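Local coordinates for protein Esterase/lipase (Uncultured bacterium, PDB 3K6K) that probably hydrolyses carboxylic ester bonds as an esterase/lipase of the hormone-sensitive lipase type, built on the alpha/beta hydrolase fold, at residues S185-D189 and E251-S257; L273-P277 and I295-E299; T163-M167 and G180-L184. All blocks are in the same frame, centred on the assembly; numbering follows the deposited sequence.

Contact 1: S185-D189 and E251-S257; sequences SPFVD and EALLSDS
Two carboxylates of 251-257 tie it to 185-189, an irregular segment after strand 180-184. Ser185 is left-handed (phi/psi 50/55), Pro186 and Phe187 are extended, and Val188 (-133/4) bends the chain. A type I turn from Glu251 to Leu254, closed by Leu254 N to Glu251 O at 3.1 Å, leads through the N-cap residue Leu253 into the helix. CA atoms of Val188 and Asp256 lie 5.8 Å apart, those of Pro186 and Ser257 6.4 Å. Asp256, the most covered residue, adopts m (chi1 -83°, chi2 -148°), so that its OD1 accepts both Val188 N at a very short 2.5 Å, nearly linear at 172°, and Asp189 N at 3.0 Å. Val188, m (chi1 -80°), packs CG2 3.4 Å from Asp256 CB. One water bridges Asp256 OD2 (2.7 Å) and Asp189 O (2.8 Å). A second donates to Pro186 O (2.8 Å) and Leu253 O (2.6 Å) and accepts from Ser257 OG (2.8 Å). Ser185, in m, donates from OG at a very short 2.5 Å to OE2 of Glu251, whose chi1 is -66° (m), chi2 -143° (between wells) and chi3 44°. Leu253 (m, t) brings CD1 to 3.4 Å from CD2 of Phe187, itself t. Glu251 OE1 is hydrogen-bonded to His281 ND1, and with Ser157 they probably form a Ser-His-Glu catalytic triad, as in other alpha/beta hydrolases, Glu251 being the likely acid. Strand 243-248 receives Pro186 and Ser257 on Ile245, Phe187 touches Leu212 of helix 209-220, and Leu253 meets Asn197 of helix 195-199.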
ATOM      1  N   SER A 185       7.826   3.563   8.347  1.00 16.56           N
ATOM      2  CA  SER A 185       7.133   4.688   8.985  1.00 16.01           C
ATOM      3  C   SER A 185       7.752   6.042   8.601  1.00 17.31           C
ATOM      4  O   SER A 185       8.097   6.847   9.498  1.00 17.89           O
ATOM      5  CB  SER A 185       7.215   4.585  10.519  1.00 15.58           C
ATOM      6  OG  SER A 185       6.530   3.430  11.049  1.00 15.86           O
ATOM      7  N   PRO A 186       7.864   6.331   7.282  1.00 16.75           N
ATOM      8  CA  PRO A 186       8.585   7.521   6.866  1.00 17.42           C
ATOM      9  C   PRO A 186       7.986   8.850   7.368  1.00 17.56           C
ATOM     10  O   PRO A 186       6.759   9.010   7.422  1.00 17.81           O
ATOM     11  CB  PRO A 186       8.567   7.427   5.327  1.00 17.08           C
ATOM     12  CG  PRO A 186       7.516   6.517   4.999  1.00 15.52           C
ATOM     13  CD  PRO A 186       7.248   5.627   6.146  1.00 16.12           C
ATOM     14  N   PHE A 187       8.852   9.773   7.774  1.00 17.77           N
ATOM     15  CA  PHE A 187       8.427  11.131   8.216  1.00 17.43           C
ATOM     16  C   PHE A 187       8.632  12.032   7.014  1.00 17.64           C
ATOM     17  O   PHE A 187       9.762  12.346   6.660  1.00 17.15           O
ATOM     18  CB  PHE A 187       9.295  11.578   9.397  1.00 17.63           C
ATOM     19  CG  PHE A 187       8.893  12.922  10.020  1.00 17.78           C
ATOM     20  CD1 PHE A 187       9.806  13.627  10.777  1.00 18.37           C
ATOM     21  CD2 PHE A 187       7.586  13.430   9.897  1.00 19.05           C
ATOM     22  CE1 PHE A 187       9.474  14.813  11.353  1.00 19.87           C
ATOM     23  CE2 PHE A 187       7.233  14.588  10.501  1.00 17.38           C
ATOM     24  CZ  PHE A 187       8.176  15.292  11.249  1.00 19.27           C
ATOM     25  N   VAL A 188       7.545  12.406   6.344  1.00 17.39           N
ATOM     26  CA  VAL A 188       7.688  13.027   5.060  1.00 17.55           C
ATOM     27  C   VAL A 188       6.846  14.261   4.883  1.00 18.00           C
ATOM     28  O   VAL A 188       6.822  14.833   3.791  1.00 18.85           O
ATOM     29  CB  VAL A 188       7.412  12.042   3.908  1.00 17.90           C
ATOM     30  CG1 VAL A 188       8.619  11.193   3.679  1.00 17.41           C
ATOM     31  CG2 VAL A 188       6.159  11.207   4.169  1.00 15.70           C
ATOM     32  N   ASP A 189       6.150  14.673   5.934  1.00 17.84           N
ATOM     33  CA  ASP A 189       5.397  15.919   5.876  1.00 16.86           C
ATOM     34  C   ASP A 189       5.580  16.728   7.144  1.00 18.24           C
ATOM     35  O   ASP A 189       4.785  16.590   8.059  1.00 18.59           O
ATOM     36  CB  ASP A 189       3.925  15.644   5.708  1.00 16.06           C
ATOM     37  CG  ASP A 189       3.130  16.905   5.370  1.00 16.34           C
ATOM     38  OD1 ASP A 189       1.958  16.792   4.982  1.00 16.15           O
ATOM     39  OD2 ASP A 189       3.678  18.019   5.493  1.00 13.16           O
ATOM     40  N   GLU A 251      -0.140   5.191  14.473  1.00 13.65           N
ATOM     41  CA  GLU A 251       0.817   6.160  14.020  1.00 13.49           C
ATOM     42  C   GLU A 251       0.224   7.536  13.664  1.00 14.04           C
ATOM     43  O   GLU A 251      -0.593   7.692  12.739  1.00 13.17           O
ATOM     44  CB  GLU A 251       1.598   5.564  12.853  1.00 12.66           C
ATOM     45  CG  GLU A 251       2.449   4.406  13.274  1.00 11.96           C
ATOM     46  CD  GLU A 251       3.774   4.373  12.544  1.00 15.28           C
ATOM     47  OE1 GLU A 251       4.352   5.456  12.438  1.00 14.18           O
ATOM     48  OE2 GLU A 251       4.256   3.295  12.074  1.00 17.15           O
ATOM     49  N   ALA A 252       0.657   8.539  14.418  1.00 14.28           N
ATOM     50  CA  ALA A 252       0.322   9.923  14.093  1.00 14.76           C
ATOM     51  C   ALA A 252       0.721  10.244  12.616  1.00 14.67           C
ATOM     52  O   ALA A 252       0.112  11.112  12.009  1.00 15.76           O
ATOM     53  CB  ALA A 252       1.063  10.864  15.042  1.00 13.37           C
ATOM     54  N   LEU A 253       1.756   9.558  12.099  1.00 13.41           N
ATOM     55  CA  LEU A 253       2.358   9.763  10.761  1.00 12.90           C
ATOM     56  C   LEU A 253       1.928   8.661   9.725  1.00 12.70           C
ATOM     57  O   LEU A 253       2.589   8.404   8.714  1.00 11.93           O
ATOM     58  CB  LEU A 253       3.886   9.854  10.859  1.00 11.53           C
ATOM     59  CG  LEU A 253       4.521  10.849  11.849  1.00 12.91           C
ATOM     60  CD1 LEU A 253       6.035  10.944  11.682  1.00 11.41           C
ATOM     61  CD2 LEU A 253       3.890  12.238  11.643  1.00 11.87           C
ATOM     62  N   LEU A 254       0.828   8.008  10.017  1.00 12.62           N
ATOM     63  CA  LEU A 254       0.220   7.091   9.073  1.00 13.01           C
ATOM     64  C   LEU A 254      -0.136   7.788   7.782  1.00 13.23           C
ATOM     65  O   LEU A 254       0.009   7.178   6.712  1.00 13.60           O
ATOM     66  CB  LEU A 254      -1.054   6.446   9.626  1.00 11.92           C
ATOM     67  CG  LEU A 254      -1.778   5.466   8.669  1.00 12.94           C
ATOM     68  CD1 LEU A 254      -0.947   4.260   8.402  1.00  9.52           C
ATOM     69  CD2 LEU A 254      -3.166   5.020   9.259  1.00 10.56           C
ATOM     70  N   SER A 255      -0.636   9.024   7.852  1.00 12.70           N
ATOM     71  CA  SER A 255      -1.052   9.663   6.601  1.00 12.37           C
ATOM     72  C   SER A 255       0.199  10.079   5.799  1.00 12.14           C
ATOM     73  O   SER A 255       0.066  10.386   4.629  1.00 12.02           O
ATOM     74  CB  SER A 255      -2.022  10.830   6.820  1.00 11.61           C
ATOM     75  OG  SER A 255      -3.202  10.413   7.505  1.00 10.70           O
ATOM     76  N   ASP A 256       1.398  10.057   6.414  1.00 10.88           N
ATOM     77  CA  ASP A 256       2.658  10.272   5.661  1.00 12.71           C
ATOM     78  C   ASP A 256       2.905   9.117   4.650  1.00 12.32           C
ATOM     79  O   ASP A 256       3.265   9.335   3.466  1.00 12.09           O
ATOM     80  CB  ASP A 256       3.904  10.401   6.576  1.00 13.18           C
ATOM     81  CG  ASP A 256       4.118  11.846   7.161  1.00 16.56           C
ATOM     82  OD1 ASP A 256       5.271  12.221   7.358  1.00 21.45           O
ATOM     83  OD2 ASP A 256       3.181  12.621   7.411  1.00 14.58           O
ATOM     84  N   SER A 257       2.731   7.906   5.150  1.00 11.10           N
ATOM     85  CA  SER A 257       2.803   6.716   4.340  1.00 11.57           C
ATOM     86  C   SER A 257       1.748   6.650   3.262  1.00 11.19           C
ATOM     87  O   SER A 257       2.097   6.443   2.107  1.00 12.53           O
ATOM     88  CB  SER A 257       2.786   5.458   5.209  1.00 10.99           C
ATOM     89  OG  SER A 257       4.031   5.328   5.866  1.00 13.57           O
TER
HETATM   90  O   HOH W   1       4.720   7.121   7.850  1.00 10.75           O
HETATM   91  O   HOH W   2       2.880  14.732   8.994  1.00 20.45           O

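Contact 2: L273-P277 and I295-E299; sequences LKIWP and ISIKE
In this strand-to-helix contact, helix 291-305 covers one face of 271-276, the edge strand of the chain's own sheet, as in the layered alpha/beta sandwich of alpha/beta hydrolases; Lys274 and Trp276 reach across. The local axes are nearly antiparallel, at 170°, and approach to 11.5 Å; the nearest CA pair, Trp276 and Ser296, is 8.7 Å apart, so long side chains must fill the gap. Residues 273-276 are extended (phi -107 to -129°, psi 116 to 136°), and their alternation sends the CA-to-CB bonds of Lys274 and Trp276 toward the helix. Residues 295-299 are regular helix, with Glu299 N bonded to Ile295 O at 3.0 Å. Trp276, the residue with most area covered, takes chi1 -59° (m) and chi2 72°, presenting its six-membered ring to the helix. Over one face sits Ser296 CB, 4.0 Å from that ring's centroid and 26° off its normal, a CH-pi contact; at the ring edge Ile295 CG2 is 4.0 Å from Trp276 CH2. Lys274 is t at all four chi angles, and its extended chain carries NZ to 2.6 Å from Glu299 OE2, a hydrogen-bonded salt bridge; Glu299 is m, t, with chi3 -179°. Ser296 OG bonds instead to His246 ND1. Residues 273-275 also pair antiparallel with a strand of the second subunit, continuing the sheet across the interface. Chemically, the contact grades from a buried indole and serine methylene to an ion pair between partly exposed residues.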
ATOM      1  N   LEU A 273       2.706  -0.644  -0.257  1.00 17.45           N
ATOM      2  CA  LEU A 273       2.577  -0.158   1.069  1.00 16.35           C
ATOM      3  C   LEU A 273       1.834  -1.221   1.848  1.00 16.38           C
ATOM      4  O   LEU A 273       0.757  -1.636   1.399  1.00 16.32           O
ATOM      5  CB  LEU A 273       1.752   1.081   1.016  1.00 16.38           C
ATOM      6  CG  LEU A 273       1.359   1.995   2.190  1.00 17.89           C
ATOM      7  CD1 LEU A 273      -0.131   2.033   2.348  1.00 12.38           C
ATOM      8  CD2 LEU A 273       2.091   1.757   3.497  1.00 17.70           C
ATOM      9  N   LYS A 274       2.407  -1.656   2.988  1.00 13.87           N
ATOM     10  CA  LYS A 274       1.702  -2.474   3.931  1.00 13.29           C
ATOM     11  C   LYS A 274       1.530  -1.731   5.273  1.00 13.02           C
ATOM     12  O   LYS A 274       2.450  -1.121   5.800  1.00 11.90           O
ATOM     13  CB  LYS A 274       2.436  -3.805   4.126  1.00 13.31           C
ATOM     14  CG  LYS A 274       1.637  -4.872   4.860  1.00 15.35           C
ATOM     15  CD  LYS A 274       2.427  -6.179   4.793  1.00 17.51           C
ATOM     16  CE  LYS A 274       1.743  -7.368   5.483  1.00 16.91           C
ATOM     17  NZ  LYS A 274       2.562  -8.544   5.033  1.00 19.14           N
ATOM     18  N   ILE A 275       0.332  -1.828   5.834  1.00 13.07           N
ATOM     19  CA  ILE A 275       0.052  -1.232   7.113  1.00 10.55           C
ATOM     20  C   ILE A 275      -0.208  -2.317   8.127  1.00 10.87           C
ATOM     21  O   ILE A 275      -1.074  -3.179   7.879  1.00 11.45           O
ATOM     22  CB  ILE A 275      -1.177  -0.369   7.018  1.00  9.19           C
ATOM     23  CG1 ILE A 275      -0.934   0.773   6.008  1.00  7.13           C
ATOM     24  CG2 ILE A 275      -1.478   0.182   8.387  1.00  6.42           C
ATOM     25  CD1 ILE A 275      -2.216   1.551   5.725  1.00  5.99           C
ATOM     26  N   TRP A 276       0.455  -2.241   9.276  1.00  9.00           N
ATOM     27  CA  TRP A 276       0.456  -3.340  10.225  1.00  9.85           C
ATOM     28  C   TRP A 276      -0.385  -3.102  11.475  1.00 10.43           C
ATOM     29  O   TRP A 276      -0.056  -2.255  12.294  1.00  8.94           O
ATOM     30  CB  TRP A 276       1.882  -3.768  10.623  1.00  8.73           C
ATOM     31  CG  TRP A 276       2.755  -4.210   9.457  1.00 10.06           C
ATOM     32  CD1 TRP A 276       3.299  -3.403   8.496  1.00  7.35           C
ATOM     33  CD2 TRP A 276       3.273  -5.553   9.192  1.00 12.65           C
ATOM     34  NE1 TRP A 276       4.056  -4.167   7.607  1.00  8.20           N
ATOM     35  CE2 TRP A 276       4.078  -5.469   8.029  1.00  8.44           C
ATOM     36  CE3 TRP A 276       3.118  -6.804   9.819  1.00  9.89           C
ATOM     37  CZ2 TRP A 276       4.693  -6.563   7.480  1.00  8.33           C
ATOM     38  CZ3 TRP A 276       3.737  -7.883   9.272  1.00 14.23           C
ATOM     39  CH2 TRP A 276       4.531  -7.761   8.106  1.00  9.56           C
ATOM     40  N   PRO A 277      -1.448  -3.920  11.646  1.00 11.89           N
ATOM     41  CA  PRO A 277      -2.405  -3.842  12.759  1.00 12.12           C
ATOM     42  C   PRO A 277      -1.720  -3.780  14.151  1.00 12.23           C
ATOM     43  O   PRO A 277      -0.826  -4.588  14.470  1.00 10.74           O
ATOM     44  CB  PRO A 277      -3.232  -5.146  12.629  1.00 12.32           C
ATOM     45  CG  PRO A 277      -2.880  -5.758  11.319  1.00 12.68           C
ATOM     46  CD  PRO A 277      -1.740  -5.010  10.699  1.00 11.54           C
ATOM     47  N   ILE A 295       8.362 -10.539  11.188  1.00 15.64           N
ATOM     48  CA  ILE A 295       7.701 -10.793   9.910  1.00 14.95           C
ATOM     49  C   ILE A 295       7.948  -9.636   8.926  1.00 14.69           C
ATOM     50  O   ILE A 295       8.180  -9.856   7.736  1.00 14.17           O
ATOM     51  CB  ILE A 295       6.164 -11.024  10.067  1.00 15.54           C
ATOM     52  CG1 ILE A 295       5.840 -12.026  11.170  1.00 17.39           C
ATOM     53  CG2 ILE A 295       5.496 -11.562   8.761  1.00 15.21           C
ATOM     54  CD1 ILE A 295       4.221 -12.131  11.456  1.00 20.91           C
ATOM     55  N   SER A 296       7.851  -8.391   9.397  1.00 13.85           N
ATOM     56  CA  SER A 296       8.046  -7.268   8.496  1.00 11.89           C
ATOM     57  C   SER A 296       9.508  -7.250   7.918  1.00 11.25           C
ATOM     58  O   SER A 296       9.743  -7.030   6.730  1.00  9.80           O
ATOM     59  CB  SER A 296       7.760  -5.979   9.225  1.00 10.09           C
ATOM     60  OG  SER A 296       8.350  -4.947   8.489  1.00 10.38           O
ATOM     61  N   ILE A 297      10.470  -7.452   8.800  1.00 11.78           N
ATOM     62  CA  ILE A 297      11.841  -7.620   8.424  1.00 11.99           C
ATOM     63  C   ILE A 297      12.010  -8.737   7.380  1.00 14.29           C
ATOM     64  O   ILE A 297      12.727  -8.583   6.384  1.00 14.55           O
ATOM     65  CB  ILE A 297      12.697  -7.725   9.719  1.00 12.00           C
ATOM     66  CG1 ILE A 297      12.818  -6.266  10.337  1.00 11.25           C
ATOM     67  CG2 ILE A 297      14.068  -8.192   9.432  1.00  9.47           C
ATOM     68  CD1 ILE A 297      13.231  -6.245  11.811  1.00  9.31           C
ATOM     69  N   LYS A 298      11.311  -9.841   7.574  1.00 16.49           N
ATOM     70  CA  LYS A 298      11.438 -10.969   6.699  1.00 19.74           C
ATOM     71  C   LYS A 298      10.973 -10.546   5.313  1.00 19.38           C
ATOM     72  O   LYS A 298      11.698 -10.764   4.337  1.00 19.73           O
ATOM     73  CB  LYS A 298      10.606 -12.144   7.222  1.00 21.21           C
ATOM     74  CG  LYS A 298      11.054 -13.548   6.708  1.00 28.73           C
ATOM     75  CD  LYS A 298      12.195 -14.215   7.602  1.00 36.71           C
ATOM     76  CE  LYS A 298      11.684 -15.071   8.792  1.00 38.74           C
ATOM     77  NZ  LYS A 298      11.301 -14.292  10.029  1.00 41.99           N
ATOM     78  N   GLU A 299       9.799  -9.910   5.242  1.00 18.07           N
ATOM     79  CA  GLU A 299       9.246  -9.468   3.977  1.00 17.64           C
ATOM     80  C   GLU A 299      10.083  -8.399   3.264  1.00 17.95           C
ATOM     81  O   GLU A 299      10.238  -8.470   2.024  1.00 16.90           O
ATOM     82  CB  GLU A 299       7.810  -8.978   4.143  1.00 17.64           C
ATOM     83  CG  GLU A 299       6.894 -10.061   4.556  1.00 19.10           C
ATOM     84  CD  GLU A 299       5.461  -9.616   4.751  1.00 21.93           C
ATOM     85  OE1 GLU A 299       4.669 -10.511   5.119  1.00 24.81           O
ATOM     86  OE2 GLU A 299       5.122  -8.418   4.537  1.00 21.77           O
TER

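Contact 3: T163-M167 and G180-L184; sequences TTASM and GLVML
Leu181, Thr163 and Met183 have the most surface covered (63, 57 and 42 Å²) in this contact between helix 158-172 and strand 180-184, consecutive elements of a beta-alpha-beta unit. The helix follows strand 151-156 through the probable GxSxG nucleophile elbow, which Thr163 touches. The short axes come within 9.5 Å at 148°, and the nearest CA pair is Thr163 with Leu181, 6.8 Å. Residues 163-167 are helical, with Met167 N bonded to Thr164 O at 2.8 Å. Along the extended strand, Leu181 (-119/123) and Met183 (-135/126) point their CA-to-CB bonds toward the helix while Val182 points away. Leu181, m and t, lays CD2 3.5 Å from Thr163 O and 3.5 Å from CG of Met167, which is m, m, its end leading away. Thr163 also faces the strand; its chi1 of 131° lies between wells, and OG1 approaches Met183 CG at 3.7 Å. Met183 (m, t, chi3 -93°) turns its SD to 3.3 Å from OG1 of Thr164, itself m. No hydrogen bond crosses the interface, and Thr163 OG1 and Thr164 OG1 are buried without a partner in the model, so cohesion here rests on van der Waals contact.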
ATOM      1  N   THR A 163      15.639   8.972   2.759  1.00 19.87           N
ATOM      2  CA  THR A 163      15.741   8.040   1.661  1.00 18.61           C
ATOM      3  C   THR A 163      15.014   8.499   0.388  1.00 19.16           C
ATOM      4  O   THR A 163      15.503   8.261  -0.696  1.00 18.00           O
ATOM      5  CB  THR A 163      15.469   6.565   2.002  1.00 20.47           C
ATOM      6  OG1 THR A 163      14.522   5.978   1.058  1.00 19.75           O
ATOM      7  CG2 THR A 163      15.087   6.355   3.397  1.00 15.46           C
ATOM      8  N   THR A 164      13.891   9.200   0.514  1.00 19.56           N
ATOM      9  CA  THR A 164      13.300   9.876  -0.639  1.00 18.99           C
ATOM     10  C   THR A 164      14.048  11.142  -1.059  1.00 19.06           C
ATOM     11  O   THR A 164      14.706  11.124  -2.127  1.00 18.88           O
ATOM     12  CB  THR A 164      11.846  10.075  -0.481  1.00 18.71           C
ATOM     13  OG1 THR A 164      11.282   8.780  -0.445  1.00 19.86           O
ATOM     14  CG2 THR A 164      11.244  10.832  -1.684  1.00 19.17           C
ATOM     15  N   ALA A 165      13.977  12.199  -0.237  1.00 18.42           N
ATOM     16  CA  ALA A 165      14.842  13.404  -0.395  1.00 17.90           C
ATOM     17  C   ALA A 165      16.262  13.212  -0.978  1.00 17.32           C
ATOM     18  O   ALA A 165      16.582  13.749  -2.008  1.00 16.48           O
ATOM     19  CB  ALA A 165      14.916  14.131   0.918  1.00 18.63           C
ATOM     20  N   SER A 166      17.119  12.413  -0.352  1.00 18.34           N
ATOM     21  CA  SER A 166      18.459  12.133  -0.929  1.00 18.27           C
ATOM     22  C   SER A 166      18.471  11.689  -2.412  1.00 19.24           C
ATOM     23  O   SER A 166      19.447  11.956  -3.139  1.00 19.27           O
ATOM     24  CB  SER A 166      19.191  11.049  -0.122  1.00 18.41           C
ATOM     25  OG  SER A 166      18.605   9.746  -0.305  1.00 14.00           O
ATOM     26  N   MET A 167      17.415  10.998  -2.857  1.00 19.16           N
ATOM     27  CA  MET A 167      17.400  10.489  -4.224  1.00 19.73           C
ATOM     28  C   MET A 167      16.876  11.565  -5.176  1.00 21.28           C
ATOM     29  O   MET A 167      17.320  11.627  -6.344  1.00 20.51           O
ATOM     30  CB  MET A 167      16.617   9.160  -4.353  1.00 18.73           C
ATOM     31  CG  MET A 167      17.290   8.056  -3.613  1.00 17.65           C
ATOM     32  SD  MET A 167      18.962   7.744  -4.295  1.00 21.41           S
ATOM     33  CE  MET A 167      20.019   8.454  -2.971  1.00 12.22           C
ATOM     34  N   GLY A 180      16.072   0.237  -5.554  1.00 19.32           N
ATOM     35  CA  GLY A 180      14.795   0.466  -4.802  1.00 18.23           C
ATOM     36  C   GLY A 180      14.923   1.340  -3.539  1.00 17.66           C
ATOM     37  O   GLY A 180      16.007   1.635  -3.067  1.00 17.72           O
ATOM     38  N   LEU A 181      13.803   1.800  -3.018  1.00 16.94           N
ATOM     39  CA  LEU A 181      13.784   2.546  -1.813  1.00 15.83           C
ATOM     40  C   LEU A 181      12.933   1.767  -0.795  1.00 16.41           C
ATOM     41  O   LEU A 181      11.750   1.468  -1.106  1.00 17.29           O
ATOM     42  CB  LEU A 181      13.141   3.919  -2.105  1.00 15.97           C
ATOM     43  CG  LEU A 181      13.796   4.800  -3.202  1.00 13.24           C
ATOM     44  CD1 LEU A 181      12.905   5.915  -3.633  1.00 11.06           C
ATOM     45  CD2 LEU A 181      15.112   5.395  -2.741  1.00  8.40           C
ATOM     46  N   VAL A 182      13.483   1.411   0.388  1.00 15.66           N
ATOM     47  CA  VAL A 182      12.644   0.959   1.525  1.00 14.34           C
ATOM     48  C   VAL A 182      12.449   2.001   2.629  1.00 15.71           C
ATOM     49  O   VAL A 182      13.404   2.648   3.076  1.00 16.54           O
ATOM     50  CB  VAL A 182      13.155  -0.306   2.134  1.00 14.48           C
ATOM     51  CG1 VAL A 182      12.158  -0.837   3.175  1.00 11.44           C
ATOM     52  CG2 VAL A 182      13.363  -1.366   1.036  1.00 13.72           C
ATOM     53  N   MET A 183      11.218   2.163   3.110  1.00 16.08           N
ATOM     54  CA  MET A 183      10.914   3.162   4.152  1.00 15.77           C
ATOM     55  C   MET A 183      10.015   2.617   5.279  1.00 16.49           C
ATOM     56  O   MET A 183       8.940   2.098   5.043  1.00 17.26           O
ATOM     57  CB  MET A 183      10.289   4.444   3.550  1.00 14.58           C
ATOM     58  CG  MET A 183      11.189   5.165   2.546  1.00 13.10           C
ATOM     59  SD  MET A 183      10.246   6.433   1.675  1.00 17.06           S
ATOM     60  CE  MET A 183       9.716   5.517   0.239  1.00 12.44           C
ATOM     61  N   LEU A 184      10.466   2.754   6.517  1.00 17.09           N
ATOM     62  CA  LEU A 184       9.780   2.185   7.670  1.00 16.88           C
ATOM     63  C   LEU A 184       9.166   3.405   8.376  1.00 16.91           C
ATOM     64  O   LEU A 184       9.925   4.252   8.874  1.00 17.67           O
ATOM     65  CB  LEU A 184      10.851   1.477   8.532  1.00 16.61           C
ATOM     66  CG  LEU A 184      11.236   0.014   8.306  1.00 18.37           C
ATOM     67  CD1 LEU A 184      10.863  -0.557   6.923  1.00 16.72           C
ATOM     68  CD2 LEU A 184      12.666  -0.412   8.738  1.00 15.35           C
TER

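Overall arrangement
From the N terminus the contacts come in series, without nesting or crossing. Contact 3 closes first, across the 12 residues between 163-167 and 180-184. Contact 1 opens where that strand ends, 184 adjoining 185, and closes over a 61-residue connection that holds helices and a strand, reaching the start of helix 254-266. Contact 2 then bridges the 17 residues between 273-277 and 295-299. Contacts 1 and 2, with centres about 15 Å apart, touch directly: Leu254 CD1 lies 4.0 Å from Ile275 CD1, and Ser257 CB 4.1 Å from Leu273 CD2. Both also meet the second subunit. Contacts 2 and 3, centres about 17 Å apart, share the sheet without touching.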